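Local coordinates for DUF4627 domain-containing protein (Bacteroides thetaiotaomicron, PDB 3SEE) that is of unknown function but, having a galactose-binding-like fold, probably binds sugars, at residues A[164-176]-A[184-196]. Numbering follows the deposited sequence.
Sequences VYYDMGQVVNAIS and LEVSDTDDDAAIL
V171 and S187 pair as the centre of a short antiparallel hairpin, strands 170-172 and 186-188, joined by a long connection, residues 173-185. The pair is of the hydrogen-bonded kind: V171 N gives to S187 O and S187 N to V171 O, both at 2.9 Å. Non-hydrogen-bonded pairs flank it, Q170 with D188 and V172 with V186.

The packed part includes the corner that the chain turns at M168 and G169. T189 grips these two central residues of the type I turn from D167 to Q170: its OG1 donates to M168 O at 2.8 Å, and its backbone N donates to G169 O. Both donors stand above the carbonyl planes they approach. With OG1 beside its own backbone N (chi1 -49°), the T189 hydroxyl also lies 3.6 Å from CG1 of V171. The same V171 methyl meets CG2 of I195 at 4.1 Å, the two side chains lying flank to flank with their ends directed oppositely, while L196 CD2 packs alongside M168. I195 also touches F131 of the neighbouring strand 130-133. Toward the other end, buried L184 packs on buried V172.

The looser, solvent side is the edge from E185 to D188. Here S187 OG lies 3.4 Å from V171 CG2, and V186 and D188 sit on the face of Q170 and V172. Beyond the strands the N173 side chain folds back (chi1 73°) so that OD1 accepts from E185 N at 2.9 Å, while N173 N gives a longer bond to E185 O; ND2 is held by the carbonyl of A183.

Strand 186-188 is an edge strand, paired with 170-172. Apolar contacts occur at both ends, but four backbone bonds and two side-chain bonds, from T189 OG1 and to N173 OD1, hold this largely solvent-facing strand, so its placement rests mainly on polar chemistry.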
ATOM      1  N   VAL A 164       0.243 -11.022  -0.865  1.00  8.70           N
ATOM      2  CA  VAL A 164      -1.185 -10.837  -0.754  1.00  8.87           C
ATOM      3  C   VAL A 164      -1.800 -10.834  -2.146  1.00  8.96           C
ATOM      4  O   VAL A 164      -1.305 -10.163  -3.056  1.00  9.83           O
ATOM      5  CB  VAL A 164      -1.555  -9.577   0.050  1.00  9.37           C
ATOM      6  CG1 VAL A 164      -0.904  -8.316  -0.510  1.00 10.73           C
ATOM      7  CG2 VAL A 164      -3.101  -9.426   0.117  1.00 11.67           C
ATOM      8  N   TYR A 165      -2.920 -11.553  -2.280  1.00  8.20           N
ATOM      9  CA  TYR A 165      -3.719 -11.511  -3.501  1.00  8.27           C
ATOM     10  C   TYR A 165      -4.835 -10.502  -3.410  1.00  7.90           C
ATOM     11  O   TYR A 165      -5.517 -10.394  -2.377  1.00  8.76           O
ATOM     12  CB  TYR A 165      -4.325 -12.900  -3.809  1.00  8.82           C
ATOM     13  CG  TYR A 165      -3.391 -13.862  -4.502  1.00 10.98           C
ATOM     14  CD1 TYR A 165      -2.286 -14.357  -3.862  1.00 12.05           C
ATOM     15  CD2 TYR A 165      -3.607 -14.238  -5.820  1.00 13.60           C
ATOM     16  CE1 TYR A 165      -1.410 -15.229  -4.514  1.00 13.84           C
ATOM     17  CE2 TYR A 165      -2.745 -15.125  -6.467  1.00 14.93           C
ATOM     18  CZ  TYR A 165      -1.661 -15.586  -5.796  1.00 13.96           C
ATOM     19  OH  TYR A 165      -0.795 -16.452  -6.442  1.00 19.40           O
ATOM     20  N   TYR A 166      -5.009  -9.790  -4.507  1.00  7.91           N
ATOM     21  CA  TYR A 166      -6.112  -8.858  -4.685  1.00  7.78           C
ATOM     22  C   TYR A 166      -6.994  -9.309  -5.843  1.00  8.14           C
ATOM     23  O   TYR A 166      -6.512  -9.939  -6.797  1.00  9.35           O
ATOM     24  CB  TYR A 166      -5.574  -7.409  -4.957  1.00  7.94           C
ATOM     25  CG  TYR A 166      -5.214  -6.699  -3.657  1.00  8.15           C
ATOM     26  CD1 TYR A 166      -3.956  -6.805  -3.111  1.00  8.58           C
ATOM     27  CD2 TYR A 166      -6.173  -5.990  -2.961  1.00  7.91           C
ATOM     28  CE1 TYR A 166      -3.687  -6.191  -1.879  1.00  8.83           C
ATOM     29  CE2 TYR A 166      -5.916  -5.417  -1.746  1.00  8.00           C
ATOM     30  CZ  TYR A 166      -4.660  -5.505  -1.205  1.00  8.52           C
ATOM     31  OH  TYR A 166      -4.337  -4.958   0.028  1.00  8.84           O
ATOM     32  N   ASP A 167      -8.272  -8.948  -5.767  1.00  8.32           N
ATOM     33  CA  ASP A 167      -9.214  -9.180  -6.867  1.00  8.42           C
ATOM     34  C   ASP A 167      -9.517  -7.825  -7.501  1.00  8.65           C
ATOM     35  O   ASP A 167     -10.279  -7.034  -6.959  1.00  8.94           O
ATOM     36  CB  ASP A 167     -10.485  -9.840  -6.352  1.00  8.91           C
ATOM     37  CG  ASP A 167     -11.400 -10.307  -7.466  1.00 10.20           C
ATOM     38  OD1 ASP A 167     -11.172  -9.926  -8.631  1.00 11.00           O
ATOM     39  OD2 ASP A 167     -12.346 -11.080  -7.153  1.00 11.44           O
HETATM   40  N   MSE A 168      -8.901  -7.563  -8.648  1.00  8.34           N
HETATM   41  CA  MSE A 168      -9.179  -6.315  -9.358  1.00  8.73           C
HETATM   42  C   MSE A 168     -10.604  -6.288  -9.924  1.00  9.31           C
HETATM   43  O   MSE A 168     -11.078  -5.223 -10.348  1.00  9.85           O
HETATM   44  CB  MSE A 168      -8.129  -6.070 -10.450  1.00  9.34           C
HETATM   45  CG  MSE A 168      -6.855  -5.405  -9.976  1.00  9.45           C
HETATM   46 SE   MSE A 168      -6.113  -6.178  -8.347  0.75  8.08          SE
HETATM   47  CE  MSE A 168      -4.480  -5.223  -8.478  1.00 11.99           C
ATOM     48  N   GLY A 169     -11.265  -7.444  -9.954  1.00  9.09           N
ATOM     49  CA  GLY A 169     -12.665  -7.519 -10.274  1.00  9.54           C
ATOM     50  C   GLY A 169     -13.649  -7.134  -9.182  1.00  9.21           C
ATOM     51  O   GLY A 169     -14.874  -7.154  -9.423  1.00  9.70           O
ATOM     52  N   GLN A 170     -13.167  -6.794  -7.970  1.00  8.99           N
ATOM     53  CA  GLN A 170     -14.033  -6.313  -6.912  1.00  9.18           C
ATOM     54  C   GLN A 170     -13.411  -5.109  -6.240  1.00  8.87           C
ATOM     55  O   GLN A 170     -12.200  -5.028  -6.061  1.00  9.17           O
ATOM     56  CB  GLN A 170     -14.317  -7.401  -5.871  1.00  9.93           C
ATOM     57  CG  GLN A 170     -14.955  -8.647  -6.457  1.00 10.35           C
ATOM     58  CD  GLN A 170     -15.259  -9.667  -5.414  1.00 11.92           C
ATOM     59  OE1 GLN A 170     -14.526 -10.682  -5.278  1.00 15.00           O
ATOM     60  NE2 GLN A 170     -16.309  -9.433  -4.685  1.00 10.82           N
ATOM     61  N   VAL A 171     -14.267  -4.161  -5.891  1.00  8.72           N
ATOM     62  CA  VAL A 171     -13.851  -2.973  -5.179  1.00  9.24           C
ATOM     63  C   VAL A 171     -14.627  -2.847  -3.879  1.00  9.36           C
ATOM     64  O   VAL A 171     -15.749  -3.355  -3.747  1.00 10.21           O
ATOM     65  CB  VAL A 171     -13.971  -1.685  -6.032  1.00  9.97           C
ATOM     66  CG1 VAL A 171     -12.930  -1.654  -7.147  1.00 10.51           C
ATOM     67  CG2 VAL A 171     -15.402  -1.532  -6.604  1.00 11.15           C
ATOM     68  N   VAL A 172     -14.019  -2.148  -2.934  1.00  9.20           N
ATOM     69  CA  VAL A 172     -14.652  -1.778  -1.691  0.50  8.79           C
ATOM     70  C   VAL A 172     -14.599  -0.241  -1.552  1.00  8.96           C
ATOM     71  O   VAL A 172     -13.638   0.401  -1.980  1.00  9.65           O
ATOM     72  CB  VAL A 172     -14.032  -2.605  -0.525  0.50  9.52           C
ATOM     73  CG1 VAL A 172     -12.532  -2.386  -0.371  0.50 10.03           C
ATOM     74  CG2 VAL A 172     -14.766  -2.404   0.780  0.50  7.87           C
ATOM     75  N   ASN A 173     -15.649   0.342  -0.987  1.00  9.12           N
ATOM     76  CA  ASN A 173     -15.833   1.775  -0.937  1.00  9.14           C
ATOM     77  C   ASN A 173     -15.326   2.411   0.353  1.00  9.15           C
ATOM     78  O   ASN A 173     -15.631   3.563   0.640  1.00  9.98           O
ATOM     79  CB  ASN A 173     -17.312   2.134  -1.171  1.00 10.16           C
ATOM     80  CG  ASN A 173     -18.163   1.785   0.017  1.00  9.91           C
ATOM     81  OD1 ASN A 173     -17.707   1.071   0.913  1.00 10.63           O
ATOM     82  ND2 ASN A 173     -19.398   2.263   0.051  1.00 11.54           N
ATOM     83  N   ALA A 174     -14.489   1.693   1.104  1.00  9.39           N
ATOM     84  CA  ALA A 174     -13.920   2.223   2.343  1.00 10.56           C
ATOM     85  C   ALA A 174     -12.797   1.324   2.786  1.00  9.68           C
ATOM     86  O   ALA A 174     -12.737   0.155   2.411  1.00 10.58           O
ATOM     87  CB  ALA A 174     -14.987   2.341   3.446  1.00 14.67           C
ATOM     88  N   ILE A 175     -11.914   1.878   3.608  1.00  9.60           N
ATOM     89  CA  ILE A 175     -10.848   1.124   4.228  1.00  9.36           C
ATOM     90  C   ILE A 175     -11.240   0.582   5.601  1.00  9.39           C
ATOM     91  O   ILE A 175     -10.571  -0.280   6.167  1.00  9.55           O
ATOM     92  CB  ILE A 175      -9.565   1.993   4.317  1.00  9.63           C
ATOM     93  CG1 ILE A 175      -8.291   1.156   4.439  1.00 10.44           C
ATOM     94  CG2 ILE A 175      -9.678   3.010   5.446  1.00 12.04           C
ATOM     95  CD1 ILE A 175      -7.000   1.949   4.197  1.00 12.18           C
ATOM     96  N   SER A 176     -12.359   1.077   6.116  1.00 10.18           N
ATOM     97  CA  SER A 176     -12.825   0.731   7.442  1.00 11.73           C
ATOM     98  C   SER A 176     -13.448  -0.669   7.486  1.00 10.99           C
ATOM     99  O   SER A 176     -13.791  -1.259   6.467  1.00 12.16           O
ATOM    100  CB  SER A 176     -13.838   1.775   7.908  1.00 13.06           C
ATOM    101  OG  SER A 176     -14.815   2.011   6.916  1.00 18.19           O
ATOM    102  N   LEU A 184     -20.442   0.493   4.241  1.00 10.09           N
ATOM    103  CA  LEU A 184     -19.424  -0.242   3.490  0.50  9.92           C
ATOM    104  C   LEU A 184     -20.112  -1.120   2.441  1.00 10.31           C
ATOM    105  O   LEU A 184     -21.075  -1.840   2.747  1.00 11.28           O
ATOM    106  CB  LEU A 184     -18.556  -1.098   4.426  0.50 10.41           C
ATOM    107  CG  LEU A 184     -17.407  -1.874   3.768  0.50 10.53           C
ATOM    108  CD1 LEU A 184     -16.243  -2.025   4.761  0.50 11.92           C
ATOM    109  CD2 LEU A 184     -17.828  -3.241   3.234  0.50 12.68           C
ATOM    110  N   GLU A 185     -19.591  -1.086   1.216  1.00  9.87           N
ATOM    111  CA  GLU A 185     -20.074  -1.872   0.097  1.00 10.83           C
ATOM    112  C   GLU A 185     -18.928  -2.478  -0.678  1.00 10.47           C
ATOM    113  O   GLU A 185     -17.977  -1.784  -1.020  1.00 10.66           O
ATOM    114  CB  GLU A 185     -20.870  -0.995  -0.874  1.00 12.26           C
ATOM    115  CG  GLU A 185     -22.124  -0.358  -0.320  1.00 16.25           C
ATOM    116  CD  GLU A 185     -22.931   0.417  -1.344  1.00 21.18           C
ATOM    117  OE1 GLU A 185     -22.638   0.347  -2.554  1.00 24.26           O
ATOM    118  OE2 GLU A 185     -23.906   1.101  -0.930  1.00 22.72           O
ATOM    119  N   VAL A 186     -19.063  -3.766  -0.972  1.00 10.64           N
ATOM    120  CA  VAL A 186     -18.234  -4.484  -1.915  1.00 10.82           C
ATOM    121  C   VAL A 186     -19.048  -4.601  -3.187  1.00 10.88           C
ATOM    122  O   VAL A 186     -20.236  -4.959  -3.130  1.00 12.06           O
ATOM    123  CB  VAL A 186     -17.870  -5.871  -1.384  1.00 11.28           C
ATOM    124  CG1 VAL A 186     -17.110  -6.662  -2.433  1.00 13.73           C
ATOM    125  CG2 VAL A 186     -17.042  -5.768  -0.081  1.00 13.97           C
ATOM    126  N   SER A 187     -18.445  -4.321  -4.324  1.00 10.62           N
ATOM    127  CA  SER A 187     -19.125  -4.426  -5.606  1.00 11.42           C
ATOM    128  C   SER A 187     -18.196  -4.945  -6.690  1.00 10.74           C
ATOM    129  O   SER A 187     -16.963  -4.859  -6.593  1.00 11.05           O
ATOM    130  CB  SER A 187     -19.739  -3.079  -5.970  1.00 12.79           C
ATOM    131  OG  SER A 187     -18.726  -2.100  -6.104  1.00 14.34           O
ATOM    132  N   ASP A 188     -18.779  -5.465  -7.754  1.00 10.91           N
ATOM    133  CA  ASP A 188     -17.994  -5.889  -8.888  1.00 10.85           C
ATOM    134  C   ASP A 188     -17.491  -4.653  -9.643  1.00 11.30           C
ATOM    135  O   ASP A 188     -18.253  -3.730  -9.936  1.00 12.67           O
ATOM    136  CB  ASP A 188     -18.809  -6.742  -9.858  1.00 11.77           C
ATOM    137  CG  ASP A 188     -19.163  -8.107  -9.314  1.00 14.51           C
ATOM    138  OD1 ASP A 188     -18.606  -8.551  -8.298  1.00 14.67           O
ATOM    139  OD2 ASP A 188     -20.005  -8.763  -9.965  1.00 17.83           O
ATOM    140  N   THR A 189     -16.211  -4.659  -9.980  1.00 10.73           N
ATOM    141  CA  THR A 189     -15.610  -3.535 -10.692  1.00 10.88           C
ATOM    142  C   THR A 189     -16.257  -3.425 -12.063  1.00 12.47           C
ATOM    143  O   THR A 189     -16.369  -4.405 -12.779  1.00 13.48           O
ATOM    144  CB  THR A 189     -14.121  -3.789 -10.898  1.00 10.25           C
ATOM    145  OG1 THR A 189     -13.576  -4.185  -9.627  1.00 10.23           O
ATOM    146  CG2 THR A 189     -13.403  -2.548 -11.411  1.00 11.35           C
ATOM    147  N   ASP A 190     -16.672  -2.228 -12.444  1.00 12.93           N
ATOM    148  CA  ASP A 190     -17.191  -2.021 -13.785  0.50 13.93           C
ATOM    149  C   ASP A 190     -16.056  -2.191 -14.786  1.00 14.15           C
ATOM    150  O   ASP A 190     -14.902  -1.804 -14.514  1.00 13.93           O
ATOM    151  CB  ASP A 190     -17.793  -0.620 -13.895  0.50 14.74           C
ATOM    152  CG  ASP A 190     -18.571  -0.418 -15.188  0.50 14.87           C
ATOM    153  OD1 ASP A 190     -19.735  -0.849 -15.272  0.50 17.06           O
ATOM    154  OD2 ASP A 190     -18.000   0.176 -16.106  0.50 16.32           O
ATOM    155  N   ASP A 191     -16.371  -2.727 -15.970  1.00 15.66           N
ATOM    156  CA  ASP A 191     -15.377  -2.853 -17.018  1.00 17.06           C
ATOM    157  C   ASP A 191     -14.667  -1.519 -17.316  1.00 16.44           C
ATOM    158  O   ASP A 191     -13.480  -1.501 -17.650  1.00 17.92           O
ATOM    159  CB  ASP A 191     -16.045  -3.321 -18.324  1.00 18.56           C
ATOM    160  CG  ASP A 191     -16.416  -4.793 -18.330  1.00 22.76           C
ATOM    161  OD1 ASP A 191     -15.990  -5.559 -17.446  1.00 23.98           O
ATOM    162  OD2 ASP A 191     -17.120  -5.196 -19.291  1.00 28.31           O
ATOM    163  N   ASP A 192     -15.396  -0.417 -17.198  1.00 15.81           N
ATOM    164  CA  ASP A 192     -14.835   0.906 -17.487  1.00 17.02           C
ATOM    165  C   ASP A 192     -14.439   1.695 -16.259  1.00 15.69           C
ATOM    166  O   ASP A 192     -14.247   2.917 -16.353  1.00 17.44           O
ATOM    167  CB  ASP A 192     -15.850   1.716 -18.299  1.00 18.37           C
ATOM    168  CG  ASP A 192     -16.160   1.081 -19.623  1.00 23.06           C
ATOM    169  OD1 ASP A 192     -15.196   0.809 -20.371  1.00 29.61           O
ATOM    170  OD2 ASP A 192     -17.360   0.839 -19.884  1.00 29.50           O
ATOM    171  N   ALA A 193     -14.260   1.033 -15.108  1.00 14.74           N
ATOM    172  CA  ALA A 193     -13.977   1.748 -13.889  1.00 13.44           C
ATOM    173  C   ALA A 193     -12.669   2.526 -13.995  1.00 12.35           C
ATOM    174  O   ALA A 193     -11.648   2.006 -14.475  1.00 12.25           O
ATOM    175  CB  ALA A 193     -13.910   0.769 -12.719  1.00 12.90           C
ATOM    176  N   ALA A 194     -12.701   3.735 -13.447  1.00 11.85           N
ATOM    177  CA  ALA A 194     -11.528   4.585 -13.405  1.00 10.78           C
ATOM    178  C   ALA A 194     -10.350   3.926 -12.692  1.00  9.97           C
ATOM    179  O   ALA A 194      -9.203   4.095 -13.094  1.00 10.20           O
ATOM    180  CB  ALA A 194     -11.864   5.921 -12.733  1.00 12.80           C
ATOM    181  N   ILE A 195     -10.627   3.157 -11.637  1.00  9.38           N
ATOM    182  CA  ILE A 195      -9.558   2.573 -10.844  1.00  8.91           C
ATOM    183  C   ILE A 195      -8.662   1.657 -11.680  1.00  8.68           C
ATOM    184  O   ILE A 195      -7.474   1.544 -11.432  1.00  9.43           O
ATOM    185  CB  ILE A 195     -10.104   1.864  -9.591  1.00  8.70           C
ATOM    186  CG1 ILE A 195      -8.976   1.481  -8.634  1.00  8.82           C
ATOM    187  CG2 ILE A 195     -11.014   0.680  -9.960  1.00  9.77           C
ATOM    188  CD1 ILE A 195      -9.446   0.897  -7.285  1.00  9.61           C
ATOM    189  N   LEU A 196      -9.238   0.968 -12.676  1.00  9.10           N
ATOM    190  CA  LEU A 196      -8.453   0.067 -13.496  1.00  9.29           C
ATOM    191  C   LEU A 196      -7.424   0.822 -14.331  1.00  9.32           C
ATOM    192  O   LEU A 196      -6.354   0.291 -14.647  1.00  9.97           O
ATOM    193  CB  LEU A 196      -9.361  -0.746 -14.418  1.00 10.24           C
ATOM    194  CG  LEU A 196     -10.301  -1.751 -13.737  1.00  9.65           C
ATOM    195  CD1 LEU A 196     -11.336  -2.235 -14.751  1.00 12.28           C
ATOM    196  CD2 LEU A 196      -9.552  -2.934 -13.116  1.00 11.26           C
TER